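Long-range contacts in enterobactin biosynthesis protein YbdZ (Escherichia coli, PDB 5JA1), which supports the catalytic function of EntF in enterobactin biosynthesis and is required for amino-acid adenylation in non-ribosomal peptide synthesis: residues Y17-A22 / W39-Q44; G24-W29 / A57-L62. All coordinates share one frame; numbering follows the deposited sequence.

Interaction 1: Y17-A22 / W39-Q44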
ATOM      1  N   TYR B  17      31.751  -2.557  -3.901  1.00 23.22           N
ATOM      2  CA  TYR B  17      32.344  -2.483  -5.225  1.00 23.66           C
ATOM      3  C   TYR B  17      31.548  -1.516  -6.095  1.00 30.40           C
ATOM      4  O   TYR B  17      30.408  -1.153  -5.789  1.00 21.73           O
ATOM      5  CB  TYR B  17      32.354  -3.854  -5.907  1.00 32.23           C
ATOM      6  CG  TYR B  17      33.152  -4.940  -5.225  1.00 33.77           C
ATOM      7  CD1 TYR B  17      34.492  -5.142  -5.536  1.00 36.30           C
ATOM      8  CD2 TYR B  17      32.558  -5.790  -4.303  1.00 32.50           C
ATOM      9  CE1 TYR B  17      35.221  -6.145  -4.928  1.00 43.86           C
ATOM     10  CE2 TYR B  17      33.281  -6.797  -3.690  1.00 40.53           C
ATOM     11  CZ  TYR B  17      34.612  -6.970  -4.005  1.00 48.60           C
ATOM     12  OH  TYR B  17      35.333  -7.971  -3.396  1.00 55.68           O
ATOM     13  N   ILE B  18      32.156  -1.106  -7.202  1.00 23.62           N
ATOM     14  CA  ILE B  18      31.458  -0.392  -8.263  1.00 30.96           C
ATOM     15  C   ILE B  18      31.657  -1.184  -9.545  1.00 23.04           C
ATOM     16  O   ILE B  18      32.788  -1.319 -10.029  1.00 24.57           O
ATOM     17  CB  ILE B  18      31.947   1.055  -8.416  1.00 27.58           C
ATOM     18  CG1 ILE B  18      31.767   1.811  -7.098  1.00 24.34           C
ATOM     19  CG2 ILE B  18      31.184   1.752  -9.533  1.00 23.53           C
ATOM     20  CD1 ILE B  18      32.030   3.298  -7.197  1.00 40.97           C
ATOM     21  N   LEU B  19      30.566  -1.719 -10.080  1.00 21.67           N
ATOM     22  CA  LEU B  19      30.596  -2.601 -11.236  1.00 24.97           C
ATOM     23  C   LEU B  19      30.064  -1.880 -12.469  1.00 27.86           C
ATOM     24  O   LEU B  19      29.408  -0.840 -12.375  1.00 31.35           O
ATOM     25  CB  LEU B  19      29.776  -3.868 -10.971  1.00 21.93           C
ATOM     26  CG  LEU B  19      30.013  -4.563  -9.625  1.00 20.64           C
ATOM     27  CD1 LEU B  19      29.192  -5.838  -9.540  1.00 19.81           C
ATOM     28  CD2 LEU B  19      31.490  -4.855  -9.401  1.00 22.26           C
ATOM     29  N   ARG B  20      30.356  -2.452 -13.635  1.00 26.23           N
ATOM     30  CA  ARG B  20      29.968  -1.850 -14.903  1.00 31.69           C
ATOM     31  C   ARG B  20      29.687  -2.947 -15.918  1.00 31.55           C
ATOM     32  O   ARG B  20      30.477  -3.887 -16.048  1.00 41.28           O
ATOM     33  CB  ARG B  20      31.063  -0.914 -15.427  1.00 36.12           C
ATOM     34  CG  ARG B  20      30.753  -0.279 -16.770  1.00 34.28           C
ATOM     35  CD  ARG B  20      31.957   0.474 -17.311  1.00 44.72           C
ATOM     36  NE  ARG B  20      31.650   1.172 -18.556  1.00 52.75           N
ATOM     37  CZ  ARG B  20      31.734   0.622 -19.763  1.00 55.71           C
ATOM     38  NH1 ARG B  20      32.116  -0.641 -19.895  1.00 59.26           N
ATOM     39  NH2 ARG B  20      31.434   1.334 -20.840  1.00 54.57           N
ATOM     40  N   ASN B  21      28.574  -2.822 -16.634  1.00 21.77           N
ATOM     41  CA  ASN B  21      28.180  -3.799 -17.635  1.00 26.02           C
ATOM     42  C   ASN B  21      28.621  -3.332 -19.022  1.00 34.90           C
ATOM     43  O   ASN B  21      29.348  -2.346 -19.172  1.00 40.84           O
ATOM     44  CB  ASN B  21      26.671  -4.049 -17.564  1.00 29.38           C
ATOM     45  CG  ASN B  21      25.849  -2.777 -17.710  1.00 34.53           C
ATOM     46  OD1 ASN B  21      26.325  -1.763 -18.220  1.00 41.27           O
ATOM     47  ND2 ASN B  21      24.601  -2.831 -17.260  1.00 38.41           N
ATOM     48  N   ALA B  22      28.171  -4.049 -20.056  1.00 36.70           N
ATOM     49  CA  ALA B  22      28.548  -3.696 -21.422  1.00 38.33           C
ATOM     50  C   ALA B  22      27.885  -2.402 -21.875  1.00 42.59           C
ATOM     51  O   ALA B  22      28.445  -1.681 -22.710  1.00 48.82           O
ATOM     52  CB  ALA B  22      28.193  -4.836 -22.376  1.00 34.93           C
ATOM     53  N   TRP B  39      29.271  -8.374 -15.136  1.00 38.98           N
ATOM     54  CA  TRP B  39      29.694  -7.065 -14.662  1.00 28.75           C
ATOM     55  C   TRP B  39      31.186  -7.088 -14.370  1.00 34.83           C
ATOM     56  O   TRP B  39      31.710  -8.073 -13.839  1.00 30.78           O
ATOM     57  CB  TRP B  39      28.917  -6.652 -13.406  1.00 20.75           C
ATOM     58  CG  TRP B  39      27.451  -6.495 -13.640  1.00 22.75           C
ATOM     59  CD1 TRP B  39      26.535  -7.494 -13.796  1.00 30.36           C
ATOM     60  CD2 TRP B  39      26.726  -5.266 -13.744  1.00 25.67           C
ATOM     61  NE1 TRP B  39      25.284  -6.960 -13.995  1.00 32.11           N
ATOM     62  CE2 TRP B  39      25.375  -5.593 -13.969  1.00 23.59           C
ATOM     63  CE3 TRP B  39      27.090  -3.917 -13.672  1.00 30.18           C
ATOM     64  CZ2 TRP B  39      24.387  -4.623 -14.116  1.00 25.02           C
ATOM     65  CZ3 TRP B  39      26.108  -2.956 -13.820  1.00 21.87           C
ATOM     66  CH2 TRP B  39      24.773  -3.313 -14.040  1.00 17.49           C
ATOM     67  N   ASP B  40      31.866  -6.003 -14.725  1.00 43.06           N
ATOM     68  CA  ASP B  40      33.288  -5.847 -14.459  1.00 46.11           C
ATOM     69  C   ASP B  40      33.494  -4.981 -13.225  1.00 39.92           C
ATOM     70  O   ASP B  40      32.767  -4.009 -13.006  1.00 38.00           O
ATOM     71  CB  ASP B  40      34.010  -5.214 -15.651  1.00 50.86           C
ATOM     72  CG  ASP B  40      34.003  -6.102 -16.877  1.00 56.82           C
ATOM     73  OD1 ASP B  40      33.692  -7.304 -16.743  1.00 64.66           O
ATOM     74  OD2 ASP B  40      34.321  -5.596 -17.974  1.00 54.11           O
ATOM     75  N   ILE B  41      34.493  -5.338 -12.422  1.00 35.41           N
ATOM     76  CA  ILE B  41      34.852  -4.520 -11.271  1.00 31.82           C
ATOM     77  C   ILE B  41      35.590  -3.285 -11.767  1.00 36.07           C
ATOM     78  O   ILE B  41      36.591  -3.388 -12.486  1.00 37.82           O
ATOM     79  CB  ILE B  41      35.704  -5.311 -10.270  1.00 34.70           C
ATOM     80  CG1 ILE B  41      34.978  -6.581  -9.814  1.00 36.57           C
ATOM     81  CG2 ILE B  41      36.068  -4.439  -9.074  1.00 33.23           C
ATOM     82  CD1 ILE B  41      35.349  -7.821 -10.609  1.00 40.19           C
ATOM     83  N   VAL B  42      35.097  -2.110 -11.393  1.00 36.90           N
ATOM     84  CA  VAL B  42      35.740  -0.847 -11.733  1.00 33.81           C
ATOM     85  C   VAL B  42      36.485  -0.266 -10.540  1.00 44.23           C
ATOM     86  O   VAL B  42      37.655   0.101 -10.648  1.00 56.31           O
ATOM     87  CB  VAL B  42      34.698   0.153 -12.284  1.00 29.59           C
ATOM     88  CG1 VAL B  42      35.350   1.491 -12.563  1.00 36.97           C
ATOM     89  CG2 VAL B  42      34.055  -0.401 -13.539  1.00 27.75           C
ATOM     90  N   CYS B  43      35.820  -0.178  -9.393  1.00 42.81           N
ATOM     91  CA  CYS B  43      36.422   0.319  -8.166  1.00 43.66           C
ATOM     92  C   CYS B  43      36.440  -0.783  -7.119  1.00 44.27           C
ATOM     93  O   CYS B  43      35.508  -1.587  -7.031  1.00 46.22           O
ATOM     94  CB  CYS B  43      35.663   1.534  -7.618  1.00 48.09           C
ATOM     95  SG  CYS B  43      36.047   3.102  -8.422  1.00 58.50           S
ATOM     96  N   GLN B  44      37.515  -0.819  -6.334  1.00 45.73           N
ATOM     97  CA  GLN B  44      37.572  -1.692  -5.179  1.00 48.62           C
ATOM     98  C   GLN B  44      36.610  -1.176  -4.108  1.00 49.75           C
ATOM     99  O   GLN B  44      36.165  -0.028  -4.170  1.00 54.90           O
ATOM    100  CB  GLN B  44      39.002  -1.768  -4.650  1.00 58.50           C
ATOM    101  CG  GLN B  44      40.011  -2.276  -5.673  1.00 66.77           C
ATOM    102  CD  GLN B  44      39.673  -3.662  -6.200  1.00 62.13           C
ATOM    103  OE1 GLN B  44      39.135  -4.501  -5.476  1.00 58.36           O
ATOM    104  NE2 GLN B  44      39.988  -3.907  -7.468  1.00 59.59           N
TER
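Ile18 and Arg20 pair through their backbones with residues 40-43, joining two antiparallel strands with short axes at 128°. Arg20 and Asp40 form a hydrogen-bonded pair, with Arg20 N to Asp40 O and Asp40 N to Arg20 O both at 2.9 Å. Beyond the non-hydrogen-bonded pair Leu19-Ile41 the register slips by one residue: Val42 and Cys43 both face Ile18 in a classic beta bulge. Val42 N gives Ile18 O a 2.8 Å bond nearly along the C=O axis, whereas the bonds from Cys43 N to Ile18 O and from Ile18 N to Cys43 O are weak.

Among apolar contacts, Leu19 CD2 lies 3.9 Å from Ile41 CG1, while Ile18 CB meets Cys43 CB on the other face.

Asn21 CB makes a CH-pi contact over the face of the Trp39 six-membered ring, 3.8 Å from its centroid. Asn21 CG, set between the backbone N and the carbonyl carbon (chi1 56°), also lies over this ring, with Asn21 ND2 3.3 Å from Trp39 CH2 and the amide plane 33° from the indole. Asn21 OD1 accepts a hydrogen bond from Gln25 N.

Strand 16-20 is central, between 26-30 and 40-42; Ile18, Val42 and Cys43 pack against Trp54 of helix 48-58.

Interaction 2: G24-W29 / A57-L62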
ATOM      1  N   GLY B  24      27.597   0.286 -20.287  1.00 38.33           N
ATOM      2  CA  GLY B  24      28.110   1.444 -19.573  1.00 34.98           C
ATOM      3  C   GLY B  24      27.268   1.869 -18.393  1.00 31.30           C
ATOM      4  O   GLY B  24      27.200   3.064 -18.086  1.00 38.29           O
ATOM      5  N   GLN B  25      26.619   0.926 -17.723  1.00 28.03           N
ATOM      6  CA  GLN B  25      25.819   1.220 -16.545  1.00 32.80           C
ATOM      7  C   GLN B  25      26.570   0.782 -15.295  1.00 30.20           C
ATOM      8  O   GLN B  25      27.294  -0.217 -15.303  1.00 36.03           O
ATOM      9  CB  GLN B  25      24.458   0.528 -16.617  1.00 18.76           C
ATOM     10  CG  GLN B  25      23.546   1.088 -17.699  1.00 18.89           C
ATOM     11  CD  GLN B  25      22.287   0.268 -17.885  1.00 29.91           C
ATOM     12  OE1 GLN B  25      22.280  -0.941 -17.655  1.00 33.32           O
ATOM     13  NE2 GLN B  25      21.209   0.924 -18.302  1.00 23.40           N
ATOM     14  N   PHE B  26      26.396   1.545 -14.220  1.00 28.60           N
ATOM     15  CA  PHE B  26      27.138   1.336 -12.986  1.00 19.67           C
ATOM     16  C   PHE B  26      26.218   0.820 -11.890  1.00 21.86           C
ATOM     17  O   PHE B  26      25.099   1.310 -11.716  1.00 26.43           O
ATOM     18  CB  PHE B  26      27.824   2.627 -12.533  1.00 20.68           C
ATOM     19  CG  PHE B  26      28.966   3.038 -13.412  1.00 35.97           C
ATOM     20  CD1 PHE B  26      30.213   2.455 -13.262  1.00 37.63           C
ATOM     21  CD2 PHE B  26      28.793   3.998 -14.392  1.00 22.79           C
ATOM     22  CE1 PHE B  26      31.265   2.825 -14.072  1.00 30.74           C
ATOM     23  CE2 PHE B  26      29.843   4.374 -15.203  1.00 24.47           C
ATOM     24  CZ  PHE B  26      31.081   3.786 -15.043  1.00 31.97           C
ATOM     25  N   SER B  27      26.704  -0.176 -11.157  1.00 18.53           N
ATOM     26  CA  SER B  27      25.988  -0.773 -10.044  1.00 24.00           C
ATOM     27  C   SER B  27      26.934  -0.940  -8.867  1.00 22.48           C
ATOM     28  O   SER B  27      28.075  -1.383  -9.034  1.00 22.33           O
ATOM     29  CB  SER B  27      25.400  -2.135 -10.428  1.00 25.31           C
ATOM     30  OG  SER B  27      24.911  -2.816  -9.285  1.00 19.76           O
ATOM     31  N   LEU B  28      26.460  -0.573  -7.682  1.00 18.45           N
ATOM     32  CA  LEU B  28      27.173  -0.896  -6.459  1.00 18.82           C
ATOM     33  C   LEU B  28      26.923  -2.354  -6.099  1.00 18.34           C
ATOM     34  O   LEU B  28      25.841  -2.896  -6.337  1.00 17.53           O
ATOM     35  CB  LEU B  28      26.722   0.007  -5.313  1.00 19.10           C
ATOM     36  CG  LEU B  28      26.825   1.517  -5.522  1.00 19.74           C
ATOM     37  CD1 LEU B  28      26.344   2.255  -4.281  1.00 20.25           C
ATOM     38  CD2 LEU B  28      28.249   1.918  -5.874  1.00 20.93           C
ATOM     39  N   TRP B  29      27.941  -2.997  -5.533  1.00 26.86           N
ATOM     40  CA  TRP B  29      27.782  -4.357  -5.053  1.00 26.74           C
ATOM     41  C   TRP B  29      28.412  -4.463  -3.670  1.00 25.49           C
ATOM     42  O   TRP B  29      29.582  -4.081  -3.491  1.00 20.77           O
ATOM     43  CB  TRP B  29      28.402  -5.387  -6.002  1.00 19.09           C
ATOM     44  CG  TRP B  29      27.900  -6.767  -5.728  1.00 18.76           C
ATOM     45  CD1 TRP B  29      28.587  -7.787  -5.138  1.00 24.93           C
ATOM     46  CD2 TRP B  29      26.587  -7.271  -6.004  1.00 21.28           C
ATOM     47  NE1 TRP B  29      27.788  -8.902  -5.043  1.00 25.08           N
ATOM     48  CE2 TRP B  29      26.555  -8.610  -5.566  1.00 24.80           C
ATOM     49  CE3 TRP B  29      25.440  -6.723  -6.585  1.00 21.56           C
ATOM     50  CZ2 TRP B  29      25.420  -9.410  -5.693  1.00 17.71           C
ATOM     51  CZ3 TRP B  29      24.312  -7.519  -6.709  1.00 16.75           C
ATOM     52  CH2 TRP B  29      24.312  -8.847  -6.264  1.00 17.19           C
ATOM     53  N   ALA B  57      31.473  11.781 -10.629  1.00 44.63           N
ATOM     54  CA  ALA B  57      32.534  12.283 -11.490  1.00 44.88           C
ATOM     55  C   ALA B  57      32.828  11.394 -12.690  1.00 47.15           C
ATOM     56  O   ALA B  57      33.574  11.817 -13.580  1.00 47.30           O
ATOM     57  CB  ALA B  57      33.826  12.478 -10.684  1.00 36.01           C
ATOM     58  N   HIS B  58      32.272  10.182 -12.745  1.00 44.20           N
ATOM     59  CA  HIS B  58      32.564   9.252 -13.827  1.00 42.87           C
ATOM     60  C   HIS B  58      31.332   8.767 -14.578  1.00 35.04           C
ATOM     61  O   HIS B  58      31.476   8.012 -15.547  1.00 31.72           O
ATOM     62  CB  HIS B  58      33.341   8.040 -13.291  1.00 44.25           C
ATOM     63  CG  HIS B  58      34.774   8.334 -12.977  1.00 49.63           C
ATOM     64  ND1 HIS B  58      35.160   9.079 -11.883  1.00 53.27           N
ATOM     65  CD2 HIS B  58      35.916   7.990 -13.619  1.00 49.39           C
ATOM     66  CE1 HIS B  58      36.477   9.176 -11.863  1.00 52.27           C
ATOM     67  NE2 HIS B  58      36.960   8.526 -12.906  1.00 50.27           N
ATOM     68  N   TRP B  59      30.127   9.170 -14.170  1.00 38.81           N
ATOM     69  CA  TRP B  59      28.896   8.770 -14.858  1.00 26.18           C
ATOM     70  C   TRP B  59      28.001  10.005 -14.960  1.00 41.00           C
ATOM     71  O   TRP B  59      27.159  10.248 -14.092  1.00 25.47           O
ATOM     72  CB  TRP B  59      28.196   7.627 -14.136  1.00 27.31           C
ATOM     73  CG  TRP B  59      27.151   6.953 -14.973  1.00 23.07           C
ATOM     74  CD1 TRP B  59      26.971   7.080 -16.320  1.00 23.44           C
ATOM     75  CD2 TRP B  59      26.139   6.046 -14.518  1.00 39.83           C
ATOM     76  NE1 TRP B  59      25.912   6.307 -16.732  1.00 29.87           N
ATOM     77  CE2 TRP B  59      25.384   5.663 -15.644  1.00 31.92           C
ATOM     78  CE3 TRP B  59      25.798   5.521 -13.266  1.00 20.63           C
ATOM     79  CZ2 TRP B  59      24.308   4.778 -15.557  1.00 23.91           C
ATOM     80  CZ3 TRP B  59      24.731   4.643 -13.182  1.00 19.39           C
ATOM     81  CH2 TRP B  59      23.999   4.282 -14.320  1.00 19.00           C
ATOM     82  N   ARG B  60      28.190  10.775 -16.031  1.00 43.98           N
ATOM     83  CA  ARG B  60      27.423  11.994 -16.262  1.00 46.04           C
ATOM     84  C   ARG B  60      26.605  11.939 -17.546  1.00 45.90           C
ATOM     85  O   ARG B  60      26.121  12.980 -18.006  1.00 54.62           O
ATOM     86  CB  ARG B  60      28.356  13.209 -16.283  1.00 54.08           C
ATOM     87  CG  ARG B  60      29.066  13.461 -14.963  1.00 64.39           C
ATOM     88  CD  ARG B  60      30.042  14.622 -15.074  1.00 77.76           C
ATOM     89  NE  ARG B  60      30.613  14.983 -13.780  1.00 85.77           N
ATOM     90  CZ  ARG B  60      30.117  15.926 -12.983  1.00 90.29           C
ATOM     91  NH1 ARG B  60      29.039  16.605 -13.349  1.00 85.17           N
ATOM     92  NH2 ARG B  60      30.700  16.189 -11.822  1.00 97.47           N
ATOM     93  N   THR B  61      26.443  10.754 -18.141  1.00 34.01           N
ATOM     94  CA  THR B  61      25.610  10.570 -19.324  1.00 34.31           C
ATOM     95  C   THR B  61      24.176  10.193 -18.974  1.00 39.19           C
ATOM     96  O   THR B  61      23.492   9.545 -19.777  1.00 47.45           O
ATOM     97  CB  THR B  61      26.224   9.508 -20.239  1.00 40.00           C
ATOM     98  OG1 THR B  61      26.279   8.254 -19.549  1.00 45.23           O
ATOM     99  CG2 THR B  61      27.630   9.907 -20.657  1.00 48.39           C
ATOM    100  N   LEU B  62      23.698  10.592 -17.797  1.00 37.01           N
ATOM    101  CA  LEU B  62      22.428  10.117 -17.249  1.00 22.76           C
ATOM    102  C   LEU B  62      21.309  11.140 -17.410  1.00 32.06           C
ATOM    103  O   LEU B  62      20.448  11.265 -16.534  1.00 31.05           O
ATOM    104  CB  LEU B  62      22.611   9.742 -15.781  1.00 24.77           C
ATOM    105  CG  LEU B  62      21.695   8.689 -15.156  1.00 25.60           C
ATOM    106  CD1 LEU B  62      21.583   7.468 -16.053  1.00 25.63           C
ATOM    107  CD2 LEU B  62      22.225   8.296 -13.788  1.00 20.54           C
TER
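Phe26 turns an edge of its ring to the face of Trp59. The planes stand at 61°, and the Phe26 ring centroid lies 5.0 Å from that of the five-membered ring of the indole, an edge-to-face pair. The leading atom is Phe26 CD2, which stands over one face of the indole, offset toward the rim, 3.4 Å from Trp59 CD2 and equally near CG. Phe26 CE2 reaches toward Trp59 CG and CB, while Phe26 CB sits 3.6 Å from Trp59 CE3, so that one flank of the phenylalanine follows the indole from its root to its benzo ring. The two side chains come from opposite directions and pass each other. Trp59 CG is anti to the backbone N (chi1 -165°), where it meets Phe26 CD2. Trp59 CH2 comes within 3.6 Å of Phe26 N, and Trp59 CZ2 within 4.0 Å of Gln25 CA.

This contact joins the start of strand 26-30 of this MbtH-like protein, outermost in the antiparallel sheet within this chain, where Leu28 makes backbone hydrogen bonds to another protein's chain, to the residues leaving the C-terminal end of helix 48-58. Phe26 also makes an edge-to-face pair with Trp54 and touches Leu55, both on that helix. The opposite face of the indole is approached by Leu62 CD2, 4.3 Å above its plane and offset toward the rim, which places Trp59 between a sheet residue and its own following loop. An alanine in place of Trp59 would probably leave the CD2 edge of Phe26 without its aromatic partner and open a gap between Phe26 and Leu62. Trp59 also packs on an apolar side chain of the other protein, and Leu62 on its backbone.

How the interactions relate
From the N terminus, the chain first runs through strand 16-20, turns, and returns as strand 26-30, the two hydrogen-bonded to each other. The chain then travels on to residues 39-44, where interaction 1 closes a loop by adding strand 40-42 to the other side of 16-20. Helix 48-58 follows, and interaction 2 closes the later, longer loop by bringing 57-62 back to 24-29. Because their segments alternate in sequence, the two contacts cross rather than nest. They meet where Trp39 packs on Gln25 and Leu19 on Phe26. Interaction 1 ties 40-42 to the central strand and interaction 2 ties the chain leaving the helix to 26-30; the backbone bonds between 16-20 and 26-30 connect the two.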